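Chitinase (Thermococcus chitonophagus, PDB 5XSW) probably hydrolyses internal linkages of chitin as an endochitinase and binds its chains, this chain being the C-terminal part of a longer protein. Local coordinates at residues Val58-Val61 with Val66-Asp69; Arg180-Asn185 with Tyr228-Asp233; Ala208-Ala211 with Gly216-Val219. One frame throughout, in Å; residues are numbered along the deposited sequence.

Interaction 1 (Val58-Val61 with Val66-Asp69)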
loop_
_atom_site.group_PDB
_atom_site.type_symbol
_atom_site.label_atom_id
_atom_site.label_comp_id
_atom_site.label_asym_id
_atom_site.label_seq_id
_atom_site.Cartn_x
_atom_site.Cartn_y
_atom_site.Cartn_z
ATOM N N VAL A 58 -21.987 -7.710 18.790
ATOM C CA VAL A 58 -22.756 -6.530 19.134
ATOM C C VAL A 58 -24.072 -6.588 18.343
ATOM O O VAL A 58 -24.094 -7.132 17.233
ATOM C CB VAL A 58 -21.969 -5.237 18.775
ATOM C CG1 VAL A 58 -22.868 -4.008 18.775
ATOM C CG2 VAL A 58 -20.778 -5.071 19.707
ATOM N N TYR A 59 -25.162 -6.049 18.886
ATOM C CA TYR A 59 -26.379 -5.967 18.078
ATOM C C TYR A 59 -27.158 -4.780 18.481
ATOM O O TYR A 59 -26.974 -4.249 19.578
ATOM C CB TYR A 59 -27.234 -7.244 18.198
ATOM C CG TYR A 59 -27.890 -7.452 19.550
ATOM C CD1 TYR A 59 -29.115 -6.861 19.848
ATOM C CD2 TYR A 59 -27.291 -8.274 20.515
ATOM C CE1 TYR A 59 -29.724 -7.046 21.107
ATOM C CE2 TYR A 59 -27.882 -8.470 21.769
ATOM C CZ TYR A 59 -29.097 -7.851 22.053
ATOM O OH TYR A 59 -29.696 -8.046 23.278
ATOM N N ASN A 60 -28.017 -4.319 17.595
ATOM C CA ASN A 60 -28.943 -3.288 18.004
ATOM C C ASN A 60 -30.319 -3.575 17.389
ATOM O O ASN A 60 -30.427 -4.329 16.415
ATOM C CB ASN A 60 -28.432 -1.903 17.628
ATOM C CG ASN A 60 -28.789 -1.505 16.234
ATOM O OD1 ASN A 60 -29.899 -1.013 15.977
ATOM N ND2 ASN A 60 -27.843 -1.685 15.305
ATOM N N VAL A 61 -31.358 -3.005 17.994
ATOM C CA VAL A 61 -32.746 -3.252 17.582
ATOM C C VAL A 61 -33.377 -1.962 17.123
ATOM O O VAL A 61 -33.288 -0.946 17.780
ATOM C CB VAL A 61 -33.592 -3.848 18.741
ATOM C CG1 VAL A 61 -35.071 -4.069 18.293
ATOM C CG2 VAL A 61 -32.956 -5.133 19.252
ATOM N N VAL A 66 -33.377 -6.282 13.613
ATOM C CA VAL A 66 -32.227 -6.509 14.498
ATOM C C VAL A 66 -30.944 -6.541 13.611
ATOM O O VAL A 66 -30.938 -7.185 12.576
ATOM C CB VAL A 66 -32.353 -7.832 15.281
ATOM C CG1 VAL A 66 -31.137 -8.051 16.216
ATOM C CG2 VAL A 66 -33.653 -7.846 16.154
ATOM N N THR A 67 -29.896 -5.840 14.018
ATOM C CA THR A 67 -28.630 -5.808 13.238
ATOM C C THR A 67 -27.495 -6.362 14.083
ATOM O O THR A 67 -27.209 -5.812 15.155
ATOM C CB THR A 67 -28.294 -4.393 12.818
ATOM O OG1 THR A 67 -29.426 -3.850 12.115
ATOM C CG2 THR A 67 -26.971 -4.383 11.891
ATOM N N ILE A 68 -26.903 -7.470 13.636
ATOM C CA ILE A 68 -25.801 -8.092 14.344
ATOM C C ILE A 68 -24.482 -7.621 13.719
ATOM O O ILE A 68 -24.298 -7.763 12.507
ATOM C CB ILE A 68 -25.845 -9.597 14.275
ATOM C CG1 ILE A 68 -27.128 -10.142 14.965
ATOM C CG2 ILE A 68 -24.580 -10.187 14.946
ATOM C CD1 ILE A 68 -27.362 -11.613 14.572
ATOM N N ASP A 69 -23.600 -7.069 14.543
ATOM C CA ASP A 69 -22.253 -6.627 14.108
ATOM C C ASP A 69 -21.227 -7.618 14.670
ATOM O O ASP A 69 -21.117 -7.753 15.874
ATOM C CB ASP A 69 -22.010 -5.188 14.587
ATOM C CG ASP A 69 -20.592 -4.640 14.239
ATOM O OD1 ASP A 69 -19.760 -5.378 13.727
ATOM O OD2 ASP A 69 -20.344 -3.463 14.531
HETATM O O HOH W 1 -31.316 -2.740 13.624
#
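Val58, Tyr59, Asn60 and Val61 pair with Asp69, Ile68, Thr67 and Val66 as the two antiparallel arms of a beta hairpin. Val58 with Asp69 and Asn60 with Thr67 are hydrogen-bonded pairs. The shortest of their four bonds runs from Asp69 N to Val58 O, 2.7 Å. Thr67 N reaches Asn60 O at 2.9 Å. Tyr59 and Ile68 form the non-hydrogen-bonded pair between them; beside it Tyr59 CA comes within 3.0 Å of Thr67 O, a CA-H...O contact.

Asn60 and Thr67 lie side by side on one face, with Asn60 ND2 3.7 Å from Thr67 CB. Water 1 lies 2.7 Å from Thr67 OG1 and can link it to Asn60 OD1 at 3.2 Å, though other acceptors compete for its protons. On the other face Val61 CG2 meets Val66 CG2 at 4.2 Å. There the Tyr59 ring approaches Val66 CG1 obliquely; CG lies between the backbone N and C (chi1 69°), and the ring swings outward, away from strand 65-69.

Asp69 OD1 is held by Thr71 N and by a salt bridge to Arg482. Strand 65-69 is flanked by strand 32-41 through Val66 with Phe40 and Ile68 with Ile38. Tyr59, Val66 and Ile68 pack on strand 45-51.

Interaction 2 (Arg180-Asn185 with Tyr228-Asp233). With PO4 (phosphate ion), chain F.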
loop_
_atom_site.group_PDB
_atom_site.type_symbol
_atom_site.label_atom_id
_atom_site.label_comp_id
_atom_site.label_asym_id
_atom_site.label_seq_id
_atom_site.Cartn_x
_atom_site.Cartn_y
_atom_site.Cartn_z
ATOM N N ARG A 180 -1.439 17.312 -27.837
ATOM C CA ARG A 180 -2.330 16.485 -28.651
ATOM C C ARG A 180 -2.370 15.098 -28.081
ATOM O O ARG A 180 -1.320 14.505 -27.821
ATOM C CB ARG A 180 -1.814 16.465 -30.096
ATOM C CG ARG A 180 -2.461 15.433 -31.018
ATOM C CD ARG A 180 -1.741 15.488 -32.443
ATOM N NE ARG A 180 -2.325 14.437 -33.289
ATOM C CZ ARG A 180 -2.286 14.446 -34.615
ATOM N NH1 ARG A 180 -1.681 15.439 -35.258
ATOM N NH2 ARG A 180 -2.863 13.457 -35.272
ATOM N N MET A 181 -3.563 14.556 -27.887
ATOM C CA MET A 181 -3.666 13.192 -27.333
ATOM C C MET A 181 -3.242 12.167 -28.372
ATOM O O MET A 181 -3.511 12.356 -29.570
ATOM C CB MET A 181 -5.116 12.934 -26.874
ATOM C CG MET A 181 -5.634 14.010 -25.908
ATOM S SD MET A 181 -4.567 14.217 -24.398
ATOM C CE MET A 181 -4.711 12.601 -23.615
ATOM N N TRP A 182 -2.586 11.097 -27.937
ATOM C CA TRP A 182 -2.194 10.016 -28.852
ATOM C C TRP A 182 -2.123 8.731 -28.057
ATOM O O TRP A 182 -1.943 8.722 -26.817
ATOM C CB TRP A 182 -0.844 10.307 -29.585
ATOM C CG TRP A 182 0.377 9.830 -28.857
ATOM C CD1 TRP A 182 0.750 10.183 -27.572
ATOM C CD2 TRP A 182 1.391 8.967 -29.342
ATOM N NE1 TRP A 182 1.941 9.583 -27.247
ATOM C CE2 TRP A 182 2.363 8.843 -28.320
ATOM C CE3 TRP A 182 1.597 8.283 -30.569
ATOM C CZ2 TRP A 182 3.496 8.045 -28.457
ATOM C CZ3 TRP A 182 2.736 7.473 -30.691
ATOM C CH2 TRP A 182 3.661 7.364 -29.644
ATOM N N VAL A 183 -2.335 7.641 -28.764
ATOM C CA VAL A 183 -2.321 6.320 -28.188
ATOM C C VAL A 183 -0.967 5.702 -28.561
ATOM O O VAL A 183 -0.713 5.472 -29.751
ATOM C CB VAL A 183 -3.483 5.462 -28.747
ATOM C CG1 VAL A 183 -3.274 3.996 -28.343
ATOM C CG2 VAL A 183 -4.881 6.033 -28.239
ATOM N N PRO A 184 -0.085 5.431 -27.569
ATOM C CA PRO A 184 1.270 4.956 -27.939
ATOM C C PRO A 184 1.320 3.661 -28.752
ATOM O O PRO A 184 2.168 3.529 -29.615
ATOM C CB PRO A 184 1.947 4.723 -26.559
ATOM C CG PRO A 184 1.275 5.780 -25.666
ATOM C CD PRO A 184 -0.187 5.757 -26.126
ATOM N N ASN A 185 0.449 2.693 -28.459
ATOM C CA ASN A 185 0.411 1.482 -29.292
ATOM C C ASN A 185 -0.888 0.752 -29.060
ATOM O O ASN A 185 -1.667 1.113 -28.166
ATOM C CB ASN A 185 1.592 0.545 -28.998
ATOM C CG ASN A 185 1.619 0.072 -27.535
ATOM O OD1 ASN A 185 0.769 -0.691 -27.112
ATOM N ND2 ASN A 185 2.687 0.435 -26.790
ATOM N N TYR A 228 10.887 12.402 -26.480
ATOM C CA TYR A 228 11.122 11.554 -27.606
ATOM C C TYR A 228 10.451 12.251 -28.787
ATOM O O TYR A 228 9.441 12.910 -28.618
ATOM C CB TYR A 228 10.555 10.128 -27.340
ATOM C CG TYR A 228 11.247 9.532 -26.129
ATOM C CD1 TYR A 228 12.522 8.958 -26.250
ATOM C CD2 TYR A 228 10.676 9.606 -24.863
ATOM C CE1 TYR A 228 13.197 8.438 -25.143
ATOM C CE2 TYR A 228 11.331 9.073 -23.713
ATOM C CZ TYR A 228 12.599 8.495 -23.878
ATOM O OH TYR A 228 13.266 7.996 -22.812
ATOM N N LYS A 229 11.023 12.111 -29.974
ATOM C CA LYS A 229 10.434 12.669 -31.192
ATOM C C LYS A 229 9.428 11.690 -31.760
ATOM O O LYS A 229 9.709 10.505 -31.915
ATOM C CB LYS A 229 11.496 12.919 -32.271
ATOM C CG LYS A 229 12.712 13.591 -31.759
ATOM C CD LYS A 229 12.362 14.884 -31.150
ATOM C CE LYS A 229 13.637 15.729 -31.153
ATOM N NZ LYS A 229 14.742 15.026 -30.460
ATOM N N VAL A 230 8.236 12.174 -32.041
ATOM C CA VAL A 230 7.226 11.338 -32.644
ATOM C C VAL A 230 6.749 12.134 -33.872
ATOM O O VAL A 230 6.395 13.329 -33.764
ATOM C CB VAL A 230 6.073 11.067 -31.668
ATOM C CG1 VAL A 230 4.951 10.269 -32.374
ATOM C CG2 VAL A 230 6.589 10.281 -30.450
ATOM N N ILE A 231 6.777 11.514 -35.047
ATOM C CA ILE A 231 6.307 12.220 -36.239
ATOM C C ILE A 231 4.875 11.758 -36.503
ATOM O O ILE A 231 4.640 10.561 -36.681
ATOM C CB ILE A 231 7.166 11.890 -37.521
ATOM C CG1 ILE A 231 8.670 12.100 -37.292
ATOM C CG2 ILE A 231 6.665 12.643 -38.766
ATOM C CD1 ILE A 231 9.021 13.397 -36.761
ATOM N N ILE A 232 3.921 12.675 -36.605
ATOM C CA ILE A 232 2.540 12.226 -36.829
ATOM C C ILE A 232 2.038 12.962 -38.053
ATOM O O ILE A 232 2.104 14.192 -38.102
ATOM C CB ILE A 232 1.613 12.501 -35.622
ATOM C CG1 ILE A 232 2.117 11.729 -34.397
ATOM C CG2 ILE A 232 0.171 12.039 -35.974
ATOM C CD1 ILE A 232 1.460 12.180 -33.115
ATOM N N ASP A 233 1.658 12.175 -39.064
ATOM C CA ASP A 233 1.434 12.678 -40.425
ATOM C C ASP A 233 2.288 13.924 -40.770
ATOM O O ASP A 233 1.807 15.039 -40.948
ATOM C CB ASP A 233 -0.066 12.892 -40.608
ATOM C CG ASP A 233 -0.866 11.567 -40.407
ATOM O OD1 ASP A 233 -0.548 10.515 -41.081
ATOM O OD2 ASP A 233 -1.804 11.596 -39.556
HETATM P P PO4 F . 13.199 8.362 -19.011
HETATM O O1 PO4 F . 14.441 7.513 -19.305
HETATM O O2 PO4 F . 12.422 8.610 -20.376
HETATM O O3 PO4 F . 13.622 9.719 -18.545
HETATM O O4 PO4 F . 12.356 7.701 -17.872
HETATM O O HOH W 2 -3.111 13.196 -38.040
HETATM O O HOH W 3 -1.074 15.185 -38.254
#
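The indole of Trp182 and the guanidinium of Arg180 each present a flat face to an aliphatic branch of strand 228-232. Val230 CG1 sits over the six-membered ring of Trp182, 4.3 Å from its centroid and 24° off the normal, in a CH-pi contact. The two side chains come from opposite directions, and CZ3 is the ring atom nearest to the methyl. Pro184 CA of the same segment lies over the other face of the indole, so the ring is sandwiched.

Ile232 CG2 lies over one face of the Arg180 guanidinium, offset to the rim and 3.4 Å from NH2. The arginine reaches it with an extended chain. Its N-H groups are left to bond at the edge, in the plane. Water 2 joins Arg180 NH2 (2.8 Å) to Asp233 OD2 (2.6 Å), an indirect link between opposite charges. Water 3 accepts from Arg180 NH1 and gives a weak bond to Ile232 O. Arg180 NH1 also bonds to Tyr237 OH.

At the far end of the strand, Tyr228 OH donates to O2 of a phosphate ion, 2.7 Å away, which Ile243 N and Asp244 N also bind. The ion is probably from the crystallisation liquor.

This surface contact lays the hairpin of strands 228-232 and 235-239 over the side of a small sheet that carries Arg180 and Val219. Trp239 of that hairpin meets Trp182 edge-to-face. Strand 179-181 is the middle strand of the sheet, and Val219 of neighbouring strand 218-219 touches both Trp182 and Ile232.

Interaction 3 (Ala208-Ala211 with Gly216-Val219)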
loop_
_atom_site.group_PDB
_atom_site.type_symbol
_atom_site.label_atom_id
_atom_site.label_comp_id
_atom_site.label_asym_id
_atom_site.label_seq_id
_atom_site.Cartn_x
_atom_site.Cartn_y
_atom_site.Cartn_z
ATOM N N ALA A 208 -6.604 10.834 -20.160
ATOM C CA ALA A 208 -6.398 12.124 -19.553
ATOM C C ALA A 208 -5.501 11.956 -18.322
ATOM O O ALA A 208 -4.624 12.788 -18.065
ATOM C CB ALA A 208 -7.759 12.734 -19.100
ATOM N N LEU A 209 -5.762 10.883 -17.577
ATOM C CA LEU A 209 -5.059 10.660 -16.325
ATOM C C LEU A 209 -3.568 10.404 -16.656
ATOM O O LEU A 209 -2.684 10.996 -16.049
ATOM C CB LEU A 209 -5.652 9.473 -15.571
ATOM C CG LEU A 209 -4.947 9.174 -14.198
ATOM C CD1 LEU A 209 -4.959 10.394 -13.210
ATOM C CD2 LEU A 209 -5.604 7.963 -13.545
ATOM N N ALA A 210 -3.291 9.545 -17.643
ATOM C CA ALA A 210 -1.884 9.255 -17.975
ATOM C C ALA A 210 -1.178 10.515 -18.493
ATOM O O ALA A 210 0.043 10.686 -18.302
ATOM C CB ALA A 210 -1.782 8.118 -19.024
ATOM N N ALA A 211 -1.913 11.376 -19.214
ATOM C CA ALA A 211 -1.288 12.559 -19.789
ATOM C C ALA A 211 -0.797 13.509 -18.643
ATOM O O ALA A 211 0.341 14.035 -18.652
ATOM C CB ALA A 211 -2.287 13.277 -20.721
ATOM N N GLY A 216 1.844 10.235 -20.635
ATOM C CA GLY A 216 1.903 8.892 -21.237
ATOM C C GLY A 216 1.201 8.859 -22.594
ATOM O O GLY A 216 1.574 8.111 -23.492
ATOM N N THR A 217 0.241 9.757 -22.772
ATOM C CA THR A 217 -0.766 9.667 -23.842
ATOM C C THR A 217 -0.963 11.010 -24.510
ATOM O O THR A 217 -2.011 11.272 -25.052
ATOM C CB THR A 217 -2.119 9.210 -23.243
ATOM O OG1 THR A 217 -2.372 10.061 -22.096
ATOM C CG2 THR A 217 -2.007 7.777 -22.741
ATOM N N ALA A 218 0.047 11.871 -24.460
ATOM C CA ALA A 218 -0.065 13.145 -25.123
ATOM C C ALA A 218 1.304 13.561 -25.626
ATOM O O ALA A 218 2.327 13.226 -25.023
ATOM C CB ALA A 218 -0.634 14.204 -24.194
ATOM N N VAL A 219 1.321 14.303 -26.737
ATOM C CA VAL A 219 2.592 14.825 -27.261
ATOM C C VAL A 219 2.392 16.325 -27.368
ATOM O O VAL A 219 1.280 16.780 -27.201
ATOM C CB VAL A 219 2.970 14.214 -28.642
ATOM C CG1 VAL A 219 3.317 12.713 -28.482
ATOM C CG2 VAL A 219 1.798 14.432 -29.660
#
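Thr217 fits against two alanines of helix 203-214, and this is the tight part of the contact. Thr217 CG2 rests 3.7 Å from Ala210 CB. Thr217 OG1 comes to 3.5 Å from Ala211 CB. The hydroxyl is also 3.2 Å from Ala211 N, but the angle is too poor for a hydrogen bond. Its partner is Met207 O, one turn back along the helix. OG1 lies between the backbone N and C of its own residue (chi1 49°), which turns it to the helix and leaves CG2 beside the backbone N.

One backbone bond ties the two segments directly. Gly216 N donates to Ala210 O at 3.0 Å. The N-H points almost straight at the oxygen, at 174°, yet it arrives from above the carbonyl plane, with an angle of 117° at the oxygen, and so misses the lone pairs.

The looser side lies further along the chain. Ala218 adds a single methyl contact, CB to Ala211 CB at 4.0 Å. Ala208 and Leu209 turn away from the returning chain and pack on helix 374-386. Looser here does not mean wet, since the five touching residues are all buried. Met181 of strand 179-181 packs on Ala211, Thr217 and Ala218.

The arrangement is a helix end that turns back into an edge strand of a small antiparallel sheet. Between the segments, the last helical residues Lys212, Glu213 and Asn214 and then Trp215 all line the glycan pocket. A helix that ends at the sugar site beside a small sheet is reminiscent of lysozyme-like glycosidases.

How the interactions relate
From the N terminus, interaction 1 comes first and closes a tight hairpin, with four residues between its segments. It belongs to the N-terminal beta region, and its centre is about 58 Å from that of interaction 2 and about 49 Å from that of interaction 3. The chain then enters the helix-rich part that holds the glycan. Interaction 2 opens with 180-185 and closes a loop of 42 residues at 228-233. Interaction 3, 208-211 with 216-219, is nested inside that loop. These two touch through the small sheet: Arg180 N meets Val219 O and Trp182 N meets Thr217 O in probable hydrogen bonds. Together they join helix 203-214, that sheet and the outer hairpin.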